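Local coordinates for esterase (Pelagibacterium halotolerans, PDB 5DWD), which probably hydrolyses carboxylic ester bonds, as a carboxylesterase of the alpha/beta-hydrolase superfamily, at residues 103-108 with 166-171; 149-154 with 173-178. All blocks are in the same frame, centred on the assembly; numbering follows the deposited sequence.

Contact 1 of 2, residues 103-108 with 166-171; sequences ARLAGA and IVAPEK
Beside the pocket that holds a bound polyether, the first turns of helix 101-126 meet the loop that leads into helix 169-175, and Val-167 fits against Arg-104, Leu-105 and Ala-108. The contact is apolar and centres on one methyl. CG1 of Val-167 stands anti to its backbone N (chi1 172°), which sends this branch at the helix surface, where it lies 3.4 Å from the carbonyl O of Arg-104 and 3.9 Å from CB of Ala-108. That carbonyl keeps its helical partner, the N of Ala-108, so the methyl packs beside an oxygen already engaged. The other branch, CG2, rests 4.0 Å from CB of Arg-104. Leu-105 reaches round the side: its CD2 touches CB of Ala-168 at 3.6 Å and lies 4.1 Å from CG1 of Val-167, bridging the two loop residues. Ala-168, the N-cap residue of helix 169-175, has a left-handed backbone (phi 64°), and its CB points toward helix 101-126. Against Val-167, Arg-104 sets its carbonyl and its CB. Its chain, extended from CG to NE, carries the guanidinium away into the pocket, where NH2 hydrogen-bonds to O1 of the polyether, probably a molecule from the crystallisation liquor, and lies close to the like-charged Arg-100. The methyl of Ala-108 also touches Met-144 and Tyr-147 of helix 140-149. In the alpha/beta-hydrolase fold active-site loops follow the C-terminal ends of the strands; here the loop after strand 158-162 packs on helix 101-126, beside a pocket lined by Arg-104.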
loop_
_atom_site.group_PDB
_atom_site.type_symbol
_atom_site.label_atom_id
_atom_site.label_comp_id
_atom_site.label_asym_id
_atom_site.label_seq_id
_atom_site.Cartn_x
_atom_site.Cartn_y
_atom_site.Cartn_z
ATOM N N ALA B 103 -21.996 17.179 -11.510
ATOM C CA ALA B 103 -21.635 16.495 -12.741
ATOM C C ALA B 103 -20.468 15.495 -12.479
ATOM O O ALA B 103 -20.463 14.378 -12.967
ATOM C CB ALA B 103 -21.229 17.482 -13.829
ATOM N N ARG B 104 -19.511 15.903 -11.668
ATOM C CA ARG B 104 -18.395 14.974 -11.315
ATOM C C ARG B 104 -18.846 13.768 -10.478
ATOM O O ARG B 104 -18.422 12.617 -10.697
ATOM C CB ARG B 104 -17.320 15.718 -10.565
ATOM C CG ARG B 104 -16.536 16.690 -11.423
ATOM C CD ARG B 104 -15.760 17.618 -10.540
ATOM N NE ARG B 104 -14.957 18.562 -11.293
ATOM C CZ ARG B 104 -14.361 19.654 -10.754
ATOM N NH1 ARG B 104 -14.515 19.963 -9.498
ATOM N NH2 ARG B 104 -13.599 20.452 -11.508
ATOM N N LEU B 105 -19.715 14.065 -9.479
ATOM C CA LEU B 105 -20.209 13.008 -8.650
ATOM C C LEU B 105 -20.960 11.933 -9.428
ATOM O O LEU B 105 -20.606 10.758 -9.320
ATOM C CB LEU B 105 -21.118 13.544 -7.551
ATOM C CG LEU B 105 -20.507 14.457 -6.481
ATOM C CD1 LEU B 105 -21.592 15.072 -5.596
ATOM C CD2 LEU B 105 -19.570 13.690 -5.569
ATOM N N ALA B 106 -21.912 12.334 -10.267
ATOM C CA ALA B 106 -22.675 11.357 -11.065
ATOM C C ALA B 106 -21.795 10.709 -12.109
ATOM O O ALA B 106 -21.863 9.524 -12.410
ATOM C CB ALA B 106 -23.843 12.030 -11.738
ATOM N N GLY B 107 -20.998 11.559 -12.725
ATOM C CA GLY B 107 -20.149 11.141 -13.803
ATOM C C GLY B 107 -19.081 10.141 -13.431
ATOM O O GLY B 107 -18.884 9.182 -14.172
ATOM N N ALA B 108 -18.335 10.384 -12.364
ATOM C CA ALA B 108 -17.343 9.390 -11.953
ATOM C C ALA B 108 -17.984 8.042 -11.628
ATOM O O ALA B 108 -17.466 7.007 -11.984
ATOM C CB ALA B 108 -16.551 9.910 -10.789
ATOM N N ILE B 166 -10.027 14.707 -5.738
ATOM C CA ILE B 166 -10.819 13.575 -5.262
ATOM C C ILE B 166 -12.268 13.895 -5.476
ATOM O O ILE B 166 -12.772 14.870 -4.860
ATOM C CB ILE B 166 -10.559 13.220 -3.825
ATOM C CG1 ILE B 166 -9.150 12.772 -3.607
ATOM C CG2 ILE B 166 -11.441 12.050 -3.423
ATOM C CD1 ILE B 166 -8.727 12.700 -2.132
ATOM N N VAL B 167 -12.935 13.147 -6.357
ATOM C CA VAL B 167 -14.386 13.262 -6.523
ATOM C C VAL B 167 -15.003 12.397 -5.383
ATOM O O VAL B 167 -14.677 11.232 -5.224
ATOM C CB VAL B 167 -14.870 12.719 -7.894
ATOM C CG1 VAL B 167 -16.411 12.660 -7.997
ATOM C CG2 VAL B 167 -14.321 13.599 -9.009
ATOM N N ALA B 168 -15.902 12.996 -4.625
ATOM C CA ALA B 168 -16.664 12.263 -3.575
ATOM C C ALA B 168 -15.768 11.711 -2.426
ATOM O O ALA B 168 -15.730 10.537 -2.177
ATOM C CB ALA B 168 -17.473 11.132 -4.237
ATOM N N PRO B 169 -15.051 12.587 -1.763
ATOM C CA PRO B 169 -14.139 12.203 -0.676
ATOM C C PRO B 169 -14.842 11.479 0.497
ATOM O O PRO B 169 -14.310 10.521 1.026
ATOM C CB PRO B 169 -13.482 13.515 -0.294
ATOM C CG PRO B 169 -14.457 14.521 -0.714
ATOM C CD PRO B 169 -15.092 14.051 -1.954
ATOM N N GLU B 170 -16.065 11.845 0.827
ATOM C CA GLU B 170 -16.850 11.000 1.799
ATOM C C GLU B 170 -17.179 9.562 1.295
ATOM O O GLU B 170 -17.044 8.576 2.039
ATOM C CB GLU B 170 -18.130 11.757 2.278
ATOM N N LYS B 171 -17.528 9.396 0.042
ATOM C CA LYS B 171 -17.715 8.075 -0.515
ATOM C C LYS B 171 -16.404 7.272 -0.474
ATOM O O LYS B 171 -16.419 6.055 -0.226
ATOM C CB LYS B 171 -18.264 8.195 -1.947
ATOM C CG LYS B 171 -19.174 7.072 -2.345
ATOM C CD LYS B 171 -19.409 6.975 -3.848
ATOM C CE LYS B 171 -20.427 7.997 -4.284
ATOM N NZ LYS B 171 -21.835 7.522 -4.135
#

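Contact 2 of 2, residues 149-154 with 173-178; sequences GLRLPE and EAEIAS
OE1 of Glu-175 is gripped by two nitrogens of Arg-151, NE at 2.8 Å and NH2 at 2.9 Å, in a side-on salt bridge that uses a single carboxylate oxygen. This oxygen lies in the guanidinium plane, but the carboxylate is turned 88° from that plane: NE meets the anti lone pair of OE1, whereas NH2 comes from above the carboxylate. Although CB of Arg-151 points away from 173-178, the chain runs back so that its NE edge meets the acid, while NH1 bonds to the carbonyl of Tyr-147, whose ring also makes a cation-pi contact. Past the end of helix 169-175 the backbone takes over. Ala-177 N donates to Leu-150 O at 2.8 Å, almost straight and in the carbonyl plane, and Ser-178 N adds a weak bond to the same oxygen, against which CG1 of Ile-176 also packs at 3.6 Å. Ser-178 turns OG between its backbone N and carbonyl carbon (chi1 55°), from where it donates to Leu-152 O at 2.6 Å, tilted 23° from that carbonyl's plane. A water donates to both Gly-149 O and Ser-178 OG. Ser-178 O, buried here 3.9 Å from CD2 of Leu-150, has no partner in the model. Two carbonyls of the type I turn, Leu-150 O and Leu-152 O, are thus met by the segment leaving helix 169-175, while the charge pair probably adds attraction at one flank.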
loop_
_atom_site.group_PDB
_atom_site.type_symbol
_atom_site.label_atom_id
_atom_site.label_comp_id
_atom_site.label_asym_id
_atom_site.label_seq_id
_atom_site.Cartn_x
_atom_site.Cartn_y
_atom_site.Cartn_z
ATOM N N GLY B 149 -8.829 3.865 -9.368
ATOM C CA GLY B 149 -7.620 3.230 -8.879
ATOM C C GLY B 149 -7.726 2.798 -7.424
ATOM O O GLY B 149 -7.263 1.759 -7.061
ATOM N N LEU B 150 -8.320 3.643 -6.614
ATOM C CA LEU B 150 -8.400 3.428 -5.155
ATOM C C LEU B 150 -9.517 2.476 -4.814
ATOM O O LEU B 150 -9.541 2.003 -3.690
ATOM C CB LEU B 150 -8.528 4.752 -4.365
ATOM C CG LEU B 150 -7.290 5.622 -4.534
ATOM C CD1 LEU B 150 -7.515 6.945 -3.805
ATOM C CD2 LEU B 150 -5.988 4.961 -4.043
ATOM N N ARG B 151 -10.337 2.154 -5.783
ATOM C CA ARG B 151 -11.451 1.156 -5.562
ATOM C C ARG B 151 -11.076 -0.242 -6.080
ATOM O O ARG B 151 -11.899 -1.169 -5.957
ATOM C CB ARG B 151 -12.710 1.674 -6.187
ATOM C CG ARG B 151 -13.374 2.803 -5.412
ATOM C CD ARG B 151 -14.609 3.394 -6.157
ATOM N NE ARG B 151 -15.295 4.359 -5.325
ATOM C CZ ARG B 151 -14.887 5.589 -5.041
ATOM N NH1 ARG B 151 -13.723 6.086 -5.544
ATOM N NH2 ARG B 151 -15.635 6.362 -4.241
ATOM N N LEU B 152 -9.908 -0.421 -6.671
ATOM C CA LEU B 152 -9.456 -1.740 -7.100
ATOM C C LEU B 152 -9.145 -2.625 -5.894
ATOM O O LEU B 152 -8.512 -2.215 -4.968
ATOM C CB LEU B 152 -8.177 -1.623 -7.931
ATOM C CG LEU B 152 -8.378 -0.993 -9.287
ATOM C CD1 LEU B 152 -7.040 -0.665 -9.901
ATOM C CD2 LEU B 152 -9.137 -1.952 -10.183
ATOM N N PRO B 153 -9.597 -3.908 -5.934
ATOM C CA PRO B 153 -9.404 -4.791 -4.792
ATOM C C PRO B 153 -7.942 -5.227 -4.613
ATOM O O PRO B 153 -7.520 -5.553 -3.507
ATOM C CB PRO B 153 -10.332 -5.991 -5.159
ATOM C CG PRO B 153 -10.328 -6.023 -6.657
ATOM C CD PRO B 153 -10.338 -4.545 -7.047
ATOM N N GLU B 154 -7.134 -5.215 -5.667
ATOM C CA GLU B 154 -5.698 -5.470 -5.514
ATOM C C GLU B 154 -4.954 -4.200 -5.945
ATOM O O GLU B 154 -5.342 -3.633 -6.975
ATOM C CB GLU B 154 -5.284 -6.654 -6.360
ATOM C CG GLU B 154 -5.652 -7.964 -5.686
ATOM C CD GLU B 154 -6.226 -8.957 -6.659
ATOM O OE1 GLU B 154 -7.405 -9.370 -6.453
ATOM O OE2 GLU B 154 -5.497 -9.277 -7.637
ATOM N N GLU B 173 -13.794 7.348 1.605
ATOM C CA GLU B 173 -13.654 6.791 2.962
ATOM C C GLU B 173 -14.287 5.386 3.162
ATOM O O GLU B 173 -13.655 4.492 3.694
ATOM C CB GLU B 173 -14.236 7.807 3.968
ATOM C CG GLU B 173 -13.445 7.861 5.278
ATOM C CD GLU B 173 -13.959 8.915 6.250
ATOM O OE1 GLU B 173 -14.804 9.747 5.847
ATOM O OE2 GLU B 173 -13.512 8.901 7.422
ATOM N N ALA B 174 -15.492 5.193 2.636
ATOM C CA ALA B 174 -16.244 3.971 2.768
ATOM C C ALA B 174 -15.912 2.966 1.700
ATOM O O ALA B 174 -16.144 1.793 1.883
ATOM C CB ALA B 174 -17.740 4.275 2.724
ATOM N N GLU B 175 -15.367 3.409 0.566
ATOM C CA GLU B 175 -15.226 2.537 -0.587
ATOM C C GLU B 175 -13.797 2.189 -0.954
ATOM O O GLU B 175 -13.598 1.332 -1.801
ATOM C CB GLU B 175 -15.908 3.162 -1.792
ATOM C CG GLU B 175 -17.420 3.306 -1.584
ATOM C CD GLU B 175 -18.220 3.846 -2.753
ATOM O OE1 GLU B 175 -17.673 4.278 -3.792
ATOM O OE2 GLU B 175 -19.461 3.897 -2.595
ATOM N N ILE B 176 -12.839 2.832 -0.321
ATOM C CA ILE B 176 -11.444 2.589 -0.668
ATOM C C ILE B 176 -11.157 1.107 -0.488
ATOM O O ILE B 176 -11.554 0.539 0.540
ATOM C CB ILE B 176 -10.486 3.492 0.099
ATOM C CG1 ILE B 176 -9.077 3.231 -0.367
ATOM C CG2 ILE B 176 -10.506 3.228 1.598
ATOM C CD1 ILE B 176 -8.140 4.331 0.016
ATOM N N ALA B 177 -10.517 0.500 -1.484
ATOM C CA ALA B 177 -10.297 -0.954 -1.506
ATOM C C ALA B 177 -8.801 -1.344 -1.523
ATOM O O ALA B 177 -8.437 -2.496 -1.231
ATOM C CB ALA B 177 -11.030 -1.533 -2.683
ATOM N N SER B 178 -7.896 -0.408 -1.836
ATOM C CA SER B 178 -6.489 -0.707 -1.825
ATOM C C SER B 178 -5.760 0.619 -1.731
ATOM O O SER B 178 -6.408 1.694 -1.900
ATOM C CB SER B 178 -6.069 -1.453 -3.099
ATOM O OG SER B 178 -6.438 -0.733 -4.326
HETATM O O HOH W 1 -4.943 0.332 -6.388
#

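How the contacts relate
From the N terminus the first segment, 103-108, lies near the start of helix 101-126; the chain then passes through strand 133-138 and helix 140-149 to the turn at 149-154. Strand 158-162 follows, and 166-171 returns to helix 101-126, closing contact 1 across 57 intervening residues. Helix 169-175 then ends within 173-178, which closes contact 2 over the shorter loop from 149-154. The two closures therefore cross. They share helix 169-175, contact 1 at its start and contact 2 at its end, and so tie this short helix to helix 101-126 and to the end of helix 140-149. Their centres lie about 14 Å apart, yet Lys-171 CD packs 3.8 Å from Arg-151 NH2.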